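Local coordinates for protein putative hyaluronoglucosaminidase (Clostridium perfringens, PDB 6PWI) that probably releases terminal N-acetylhexosamine residues from glycans, as the part holding the catalytic region of a larger, probably cell-wall-anchored family 84 glycoside hydrolase, at residues A297-M311 with Y325-E337. Sequence-based numbering, arbitrary orientation.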
ATOM      1  N   ALA A 297      19.364   9.028   6.761  1.00 26.99           N
ATOM      2  CA  ALA A 297      20.669   8.927   7.394  1.00 28.75           C
ATOM      3  C   ALA A 297      21.098   7.468   7.554  1.00 30.69           C
ATOM      4  O   ALA A 297      22.046   7.181   8.281  1.00 32.56           O
ATOM      5  CB  ALA A 297      20.647   9.644   8.725  1.00 27.23           C
ATOM      6  N   ASP A 298      20.409   6.552   6.866  1.00 33.43           N
ATOM      7  CA  ASP A 298      20.711   5.131   6.957  1.00 36.00           C
ATOM      8  C   ASP A 298      22.149   4.865   6.515  1.00 36.97           C
ATOM      9  O   ASP A 298      22.738   3.862   6.901  1.00 38.01           O
ATOM     10  CB  ASP A 298      19.724   4.289   6.145  1.00 38.10           C
ATOM     11  CG  ASP A 298      19.493   4.823   4.743  1.00 40.80           C
ATOM     12  OD1 ASP A 298      18.899   5.910   4.623  1.00 40.55           O
ATOM     13  OD2 ASP A 298      19.921   4.153   3.779  1.00 46.40           O
ATOM     14  N   ASP A 299      22.709   5.779   5.719  1.00 38.55           N
ATOM     15  CA  ASP A 299      24.052   5.611   5.186  1.00 41.63           C
ATOM     16  C   ASP A 299      24.956   6.766   5.628  1.00 44.69           C
ATOM     17  O   ASP A 299      25.895   7.119   4.917  1.00 45.27           O
ATOM     18  CB  ASP A 299      24.011   5.442   3.663  1.00 39.62           C
ATOM     19  CG  ASP A 299      23.183   6.486   2.922  1.00 40.84           C
ATOM     20  OD1 ASP A 299      22.727   7.470   3.564  1.00 38.51           O
ATOM     21  OD2 ASP A 299      23.002   6.311   1.694  1.00 40.84           O
ATOM     22  N   ALA A 300      24.681   7.329   6.815  1.00 45.99           N
ATOM     23  CA  ALA A 300      25.335   8.545   7.275  1.00 47.05           C
ATOM     24  C   ALA A 300      26.725   8.236   7.828  1.00 49.97           C
ATOM     25  O   ALA A 300      26.948   7.154   8.372  1.00 49.74           O
ATOM     26  CB  ALA A 300      24.474   9.231   8.304  1.00 44.41           C
ATOM     27  N   GLU A 301      27.639   9.214   7.718  1.00 55.41           N
ATOM     28  CA  GLU A 301      29.049   8.993   8.013  1.00 59.45           C
ATOM     29  C   GLU A 301      29.459   9.618   9.348  1.00 60.31           C
ATOM     30  O   GLU A 301      30.051   8.934  10.178  1.00 65.66           O
ATOM     31  CB  GLU A 301      29.946   9.444   6.855  1.00 62.60           C
ATOM     32  CG  GLU A 301      29.873   8.549   5.625  1.00 70.24           C
ATOM     33  CD  GLU A 301      30.243   7.082   5.802  1.00 75.45           C
ATOM     34  OE1 GLU A 301      31.243   6.796   6.498  1.00 77.85           O
ATOM     35  OE2 GLU A 301      29.528   6.224   5.238  1.00 76.50           O
ATOM     36  N   GLY A 302      29.151  10.905   9.554  1.00 57.47           N
ATOM     37  CA  GLY A 302      29.669  11.646  10.699  1.00 56.96           C
ATOM     38  C   GLY A 302      29.032  11.279  12.045  1.00 55.85           C
ATOM     39  O   GLY A 302      28.462  10.201  12.221  1.00 53.51           O
ATOM     40  N   GLU A 303      29.160  12.201  13.008  1.00 52.62           N
ATOM     41  CA  GLU A 303      28.598  12.052  14.341  1.00 49.04           C
ATOM     42  C   GLU A 303      27.095  12.343  14.296  1.00 47.35           C
ATOM     43  O   GLU A 303      26.620  13.063  13.419  1.00 48.36           O
ATOM     44  CB  GLU A 303      29.354  12.947  15.331  1.00 46.49           C
ATOM     45  N   ALA A 304      26.356  11.766  15.253  1.00 44.19           N
ATOM     46  CA  ALA A 304      24.915  11.932  15.381  1.00 41.04           C
ATOM     47  C   ALA A 304      24.561  13.382  15.706  1.00 41.36           C
ATOM     48  O   ALA A 304      23.494  13.864  15.320  1.00 40.91           O
ATOM     49  CB  ALA A 304      24.399  11.005  16.451  1.00 38.58           C
ATOM     50  N   ASN A 305      25.459  14.061  16.430  1.00 42.06           N
ATOM     51  CA  ASN A 305      25.272  15.440  16.847  1.00 41.72           C
ATOM     52  C   ASN A 305      25.046  16.331  15.633  1.00 39.48           C
ATOM     53  O   ASN A 305      24.208  17.231  15.664  1.00 40.28           O
ATOM     54  CB  ASN A 305      26.469  15.948  17.646  1.00 48.17           C
ATOM     55  CG  ASN A 305      26.292  15.703  19.127  1.00 55.59           C
ATOM     56  OD1 ASN A 305      25.179  15.793  19.648  1.00 55.10           O
ATOM     57  ND2 ASN A 305      27.382  15.389  19.809  1.00 59.64           N
ATOM     58  N   ASN A 306      25.809  16.060  14.571  1.00 35.36           N
ATOM     59  CA  ASN A 306      25.743  16.847  13.354  1.00 34.24           C
ATOM     60  C   ASN A 306      24.368  16.697  12.708  1.00 32.80           C
ATOM     61  O   ASN A 306      23.787  17.683  12.253  1.00 30.25           O
ATOM     62  CB  ASN A 306      26.921  16.526  12.433  1.00 34.75           C
ATOM     63  CG  ASN A 306      28.229  17.037  12.999  1.00 37.48           C
ATOM     64  OD1 ASN A 306      28.243  17.942  13.836  1.00 36.58           O
ATOM     65  ND2 ASN A 306      29.335  16.466  12.547  1.00 38.15           N
ATOM     66  N   GLN A 307      23.858  15.455  12.697  1.00 30.66           N
ATOM     67  CA  GLN A 307      22.565  15.146  12.113  1.00 28.73           C
ATOM     68  C   GLN A 307      21.486  15.978  12.801  1.00 28.10           C
ATOM     69  O   GLN A 307      20.607  16.518  12.136  1.00 26.91           O
ATOM     70  CB  GLN A 307      22.312  13.639  12.155  1.00 29.27           C
ATOM     71  CG  GLN A 307      23.195  12.861  11.185  1.00 29.70           C
ATOM     72  CD  GLN A 307      23.286  11.387  11.497  1.00 29.30           C
ATOM     73  OE1 GLN A 307      22.320  10.758  11.922  1.00 29.85           O
ATOM     74  NE2 GLN A 307      24.457  10.816  11.269  1.00 29.39           N
ATOM     75  N   VAL A 308      21.594  16.119  14.128  1.00 28.10           N
ATOM     76  CA  VAL A 308      20.667  16.928  14.904  1.00 28.19           C
ATOM     77  C   VAL A 308      20.810  18.401  14.511  1.00 30.05           C
ATOM     78  O   VAL A 308      19.809  19.078  14.264  1.00 30.48           O
ATOM     79  CB  VAL A 308      20.855  16.715  16.418  1.00 26.94           C
ATOM     80  CG1 VAL A 308      19.939  17.619  17.237  1.00 26.50           C
ATOM     81  CG2 VAL A 308      20.634  15.264  16.797  1.00 26.62           C
ATOM     82  N   LYS A 309      22.058  18.890  14.458  1.00 31.09           N
ATOM     83  CA  LYS A 309      22.354  20.263  14.072  1.00 30.55           C
ATOM     84  C   LYS A 309      21.583  20.614  12.799  1.00 29.24           C
ATOM     85  O   LYS A 309      20.843  21.596  12.780  1.00 29.05           O
ATOM     86  CB  LYS A 309      23.867  20.450  13.932  1.00 32.02           C
ATOM     87  CG  LYS A 309      24.365  21.856  13.632  1.00 35.15           C
ATOM     88  CD  LYS A 309      25.859  21.977  13.928  1.00 40.73           C
ATOM     89  CE  LYS A 309      26.589  23.044  13.136  1.00 41.49           C
ATOM     90  NZ  LYS A 309      25.961  24.379  13.300  1.00 44.62           N
ATOM     91  N   LEU A 310      21.722  19.780  11.758  1.00 27.79           N
ATOM     92  CA  LEU A 310      21.086  20.049  10.480  1.00 28.10           C
ATOM     93  C   LEU A 310      19.569  20.143  10.646  1.00 29.27           C
ATOM     94  O   LEU A 310      18.947  21.083  10.145  1.00 29.27           O
ATOM     95  CB  LEU A 310      21.474  18.980   9.456  1.00 28.11           C
ATOM     96  CG  LEU A 310      20.738  19.081   8.116  1.00 29.58           C
ATOM     97  CD1 LEU A 310      21.087  20.373   7.393  1.00 28.92           C
ATOM     98  CD2 LEU A 310      21.031  17.886   7.223  1.00 30.68           C
ATOM     99  N   MET A 311      18.985  19.172  11.364  1.00 28.56           N
ATOM    100  CA  MET A 311      17.538  19.069  11.471  1.00 28.70           C
ATOM    101  C   MET A 311      16.982  20.278  12.220  1.00 29.75           C
ATOM    102  O   MET A 311      15.851  20.694  11.969  1.00 28.65           O
ATOM    103  CB  MET A 311      17.103  17.769  12.161  1.00 28.35           C
ATOM    104  CG  MET A 311      17.408  16.501  11.357  1.00 28.13           C
ATOM    105  SD  MET A 311      16.901  16.514   9.601  1.00 28.81           S
ATOM    106  CE  MET A 311      15.119  16.650   9.742  1.00 27.88           C
ATOM    107  N   TYR A 325       4.502  20.432   5.868  1.00 36.46           N
ATOM    108  CA  TYR A 325       4.260  19.414   6.876  1.00 38.45           C
ATOM    109  C   TYR A 325       5.589  18.995   7.500  1.00 37.85           C
ATOM    110  O   TYR A 325       6.653  19.360   7.005  1.00 37.05           O
ATOM    111  CB  TYR A 325       3.513  18.226   6.269  1.00 43.46           C
ATOM    112  CG  TYR A 325       2.117  18.514   5.777  1.00 51.22           C
ATOM    113  CD1 TYR A 325       1.052  18.630   6.660  1.00 55.81           C
ATOM    114  CD2 TYR A 325       1.850  18.644   4.421  1.00 53.31           C
ATOM    115  CE1 TYR A 325      -0.237  18.879   6.210  1.00 56.90           C
ATOM    116  CE2 TYR A 325       0.568  18.893   3.954  1.00 54.51           C
ATOM    117  CZ  TYR A 325      -0.481  19.007   4.853  1.00 56.63           C
ATOM    118  OH  TYR A 325      -1.747  19.251   4.399  1.00 55.81           O
ATOM    119  N   GLU A 326       5.514  18.218   8.588  1.00 39.26           N
ATOM    120  CA  GLU A 326       6.689  17.932   9.403  1.00 37.93           C
ATOM    121  C   GLU A 326       7.622  16.963   8.682  1.00 33.89           C
ATOM    122  O   GLU A 326       7.180  16.166   7.857  1.00 31.95           O
ATOM    123  CB  GLU A 326       6.307  17.477  10.814  1.00 39.90           C
ATOM    124  CG  GLU A 326       5.173  16.473  10.864  1.00 42.94           C
ATOM    125  CD  GLU A 326       4.623  16.286  12.268  1.00 46.99           C
ATOM    126  OE1 GLU A 326       4.749  15.161  12.815  1.00 47.19           O
ATOM    127  OE2 GLU A 326       4.079  17.270  12.819  1.00 48.91           O
ATOM    128  N   PHE A 327       8.915  17.073   9.002  1.00 31.19           N
ATOM    129  CA  PHE A 327       9.955  16.263   8.394  1.00 31.01           C
ATOM    130  C   PHE A 327       9.874  14.812   8.861  1.00 30.35           C
ATOM    131  O   PHE A 327       9.454  14.507   9.980  1.00 29.49           O
ATOM    132  CB  PHE A 327      11.345  16.796   8.746  1.00 32.11           C
ATOM    133  CG  PHE A 327      11.777  18.032   7.999  1.00 33.34           C
ATOM    134  CD1 PHE A 327      12.237  17.951   6.690  1.00 34.10           C
ATOM    135  CD2 PHE A 327      11.759  19.275   8.617  1.00 33.15           C
ATOM    136  CE1 PHE A 327      12.650  19.090   6.011  1.00 35.14           C
ATOM    137  CE2 PHE A 327      12.169  20.413   7.937  1.00 33.14           C
ATOM    138  CZ  PHE A 327      12.613  20.319   6.636  1.00 34.62           C
ATOM    139  N   ILE A 328      10.306  13.931   7.959  1.00 29.01           N
ATOM    140  CA  ILE A 328      10.510  12.522   8.220  1.00 28.32           C
ATOM    141  C   ILE A 328      12.017  12.309   8.287  1.00 27.44           C
ATOM    142  O   ILE A 328      12.750  12.897   7.497  1.00 29.73           O
ATOM    143  CB  ILE A 328       9.833  11.732   7.086  1.00 29.56           C
ATOM    144  CG1 ILE A 328       8.321  11.670   7.317  1.00 30.82           C
ATOM    145  CG2 ILE A 328      10.438  10.351   6.917  1.00 30.87           C
ATOM    146  CD1 ILE A 328       7.496  11.850   6.068  1.00 32.67           C
ATOM    147  N   PHE A 329      12.479  11.510   9.254  1.00 25.53           N
ATOM    148  CA  PHE A 329      13.901  11.233   9.408  1.00 23.43           C
ATOM    149  C   PHE A 329      14.119   9.726   9.527  1.00 22.24           C
ATOM    150  O   PHE A 329      13.477   9.060  10.331  1.00 22.05           O
ATOM    151  CB  PHE A 329      14.467  12.013  10.601  1.00 23.23           C
ATOM    152  CG  PHE A 329      15.948  11.846  10.844  1.00 23.42           C
ATOM    153  CD1 PHE A 329      16.869  12.702  10.254  1.00 23.36           C
ATOM    154  CD2 PHE A 329      16.427  10.841  11.673  1.00 22.86           C
ATOM    155  CE1 PHE A 329      18.232  12.543  10.466  1.00 23.23           C
ATOM    156  CE2 PHE A 329      17.790  10.682  11.882  1.00 22.89           C
ATOM    157  CZ  PHE A 329      18.692  11.532  11.279  1.00 22.99           C
ATOM    158  N   VAL A 330      15.033   9.190   8.714  1.00 21.46           N
ATOM    159  CA  VAL A 330      15.358   7.774   8.766  1.00 21.10           C
ATOM    160  C   VAL A 330      16.726   7.648   9.429  1.00 21.84           C
ATOM    161  O   VAL A 330      17.717   8.117   8.885  1.00 23.26           O
ATOM    162  CB  VAL A 330      15.346   7.131   7.365  1.00 19.76           C
ATOM    163  CG1 VAL A 330      15.848   5.697   7.396  1.00 19.84           C
ATOM    164  CG2 VAL A 330      13.976   7.190   6.732  1.00 19.46           C
ATOM    165  N   PRO A 331      16.832   7.030  10.625  1.00 22.14           N
ATOM    166  CA  PRO A 331      18.081   7.068  11.387  1.00 22.45           C
ATOM    167  C   PRO A 331      19.081   6.048  10.848  1.00 24.05           C
ATOM    168  O   PRO A 331      18.704   5.164  10.076  1.00 23.50           O
ATOM    169  CB  PRO A 331      17.598   6.719  12.803  1.00 22.35           C
ATOM    170  CG  PRO A 331      16.425   5.782  12.572  1.00 21.68           C
ATOM    171  CD  PRO A 331      15.769   6.260  11.292  1.00 21.51           C
ATOM    172  N   LYS A 332      20.356   6.194  11.240  1.00 25.00           N
ATOM    173  CA  LYS A 332      21.388   5.251  10.844  1.00 26.32           C
ATOM    174  C   LYS A 332      21.118   3.897  11.492  1.00 25.11           C
ATOM    175  O   LYS A 332      21.311   2.856  10.870  1.00 25.65           O
ATOM    176  CB  LYS A 332      22.782   5.741  11.238  1.00 29.63           C
ATOM    177  CG  LYS A 332      23.907   4.815  10.801  1.00 35.02           C
ATOM    178  CD  LYS A 332      25.229   5.118  11.460  1.00 41.55           C
ATOM    179  CE  LYS A 332      26.383   4.413  10.777  1.00 46.87           C
ATOM    180  NZ  LYS A 332      27.589   4.396  11.640  1.00 51.89           N
ATOM    181  N   VAL A 333      20.677   3.939  12.750  1.00 23.23           N
ATOM    182  CA  VAL A 333      20.264   2.773  13.510  1.00 22.11           C
ATOM    183  C   VAL A 333      18.742   2.700  13.434  1.00 22.14           C
ATOM    184  O   VAL A 333      18.060   3.468  14.116  1.00 23.31           O
ATOM    185  CB  VAL A 333      20.747   2.913  14.969  1.00 21.70           C
ATOM    186  CG1 VAL A 333      20.121   1.887  15.901  1.00 20.74           C
ATOM    187  CG2 VAL A 333      22.267   2.902  15.070  1.00 20.87           C
ATOM    188  N   TYR A 334      18.215   1.782  12.608  1.00 20.73           N
ATOM    189  CA  TYR A 334      16.784   1.751  12.338  1.00 19.93           C
ATOM    190  C   TYR A 334      16.180   0.387  12.674  1.00 19.95           C
ATOM    191  O   TYR A 334      15.051   0.090  12.278  1.00 19.71           O
ATOM    192  CB  TYR A 334      16.482   2.159  10.894  1.00 19.41           C
ATOM    193  CG  TYR A 334      17.181   1.323   9.856  1.00 19.86           C
ATOM    194  CD1 TYR A 334      16.694   0.076   9.486  1.00 19.94           C
ATOM    195  CD2 TYR A 334      18.351   1.772   9.263  1.00 20.00           C
ATOM    196  CE1 TYR A 334      17.349  -0.702   8.545  1.00 20.60           C
ATOM    197  CE2 TYR A 334      19.014   1.014   8.313  1.00 20.95           C
ATOM    198  CZ  TYR A 334      18.516  -0.230   7.962  1.00 21.48           C
ATOM    199  OH  TYR A 334      19.190  -0.963   7.032  1.00 22.00           O
ATOM    200  N   THR A 335      16.941  -0.444  13.392  1.00 20.00           N
ATOM    201  CA  THR A 335      16.420  -1.701  13.911  1.00 20.81           C
ATOM    202  C   THR A 335      16.970  -1.922  15.312  1.00 21.57           C
ATOM    203  O   THR A 335      18.023  -1.387  15.668  1.00 21.48           O
ATOM    204  CB  THR A 335      16.792  -2.937  13.071  1.00 20.15           C
ATOM    205  OG1 THR A 335      18.127  -3.342  13.373  1.00 20.33           O
ATOM    206  CG2 THR A 335      16.615  -2.769  11.578  1.00 19.69           C
ATOM    207  N   LYS A 336      16.253  -2.742  16.085  1.00 22.42           N
ATOM    208  CA  LYS A 336      16.635  -3.024  17.454  1.00 23.65           C
ATOM    209  C   LYS A 336      17.952  -3.793  17.452  1.00 25.48           C
ATOM    210  O   LYS A 336      18.794  -3.575  18.321  1.00 26.18           O
ATOM    211  CB  LYS A 336      15.523  -3.804  18.156  1.00 23.68           C
ATOM    212  CG  LYS A 336      15.744  -4.059  19.639  1.00 22.82           C
ATOM    213  CD  LYS A 336      14.756  -5.047  20.182  1.00 22.05           C
ATOM    214  CE  LYS A 336      15.004  -5.331  21.642  1.00 22.95           C
ATOM    215  NZ  LYS A 336      13.977  -6.244  22.196  1.00 23.68           N
ATOM    216  N   GLU A 337      18.121  -4.669  16.455  1.00 27.38           N
ATOM    217  CA  GLU A 337      19.329  -5.463  16.301  1.00 30.48           C
ATOM    218  C   GLU A 337      20.563  -4.570  16.159  1.00 28.78           C
ATOM    219  O   GLU A 337      21.574  -4.810  16.812  1.00 27.92           O
ATOM    220  CB  GLU A 337      19.209  -6.401  15.101  1.00 35.77           C
ATOM    221  CG  GLU A 337      20.409  -7.322  14.940  1.00 42.79           C
ATOM    222  CD  GLU A 337      20.374  -8.204  13.703  1.00 50.21           C
ATOM    223  OE1 GLU A 337      20.067  -7.677  12.608  1.00 54.22           O
ATOM    224  OE2 GLU A 337      20.636  -9.420  13.837  1.00 55.21           O
TER
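The Phe329 ring receives Gln307 at its edge, where OE1 lies in the ring plane 3.8 Å from CZ, and is met obliquely by Ala297 CB and Met311 SD. Met311 CE comes obliquely to the Phe327 ring, and Asp298 CB likewise to that of Tyr334, 4.0 Å from CE2, while Pro331 O of the same segment lies in plane at the Tyr334 edge. CG of Phe329 stands anti to the backbone N (chi1 -178°), which carries the ring toward helix 304-321. Met311 SD comes within 3.9 Å of Phe329 CD1, a Met-aromatic contact; bends at chi2 and chi3 then bring CE to 3.9 Å from Phe327 CB, so the thioether touches two residues two apart in the chain. Tyr347 OH donates a hydrogen bond to Gln307 OE1 and accepts one from Lys332 N, tying helix to loop. The extended Lys332 chain runs past the carbonyls of Ala297 and Ala300. The single hydrogen bond between the segments, Ala297 N to Val330 O (2.8 Å), continues the parallel pairing of strands 293-296 and 328-330. Asp299, the predicted proton donor, sits in the type I turn 297-300 that follows strand 293-296. This is a beta-alpha-beta unit of the (beta/alpha)8 barrel, with its predicted catalytic loop at the C-terminal strand ends.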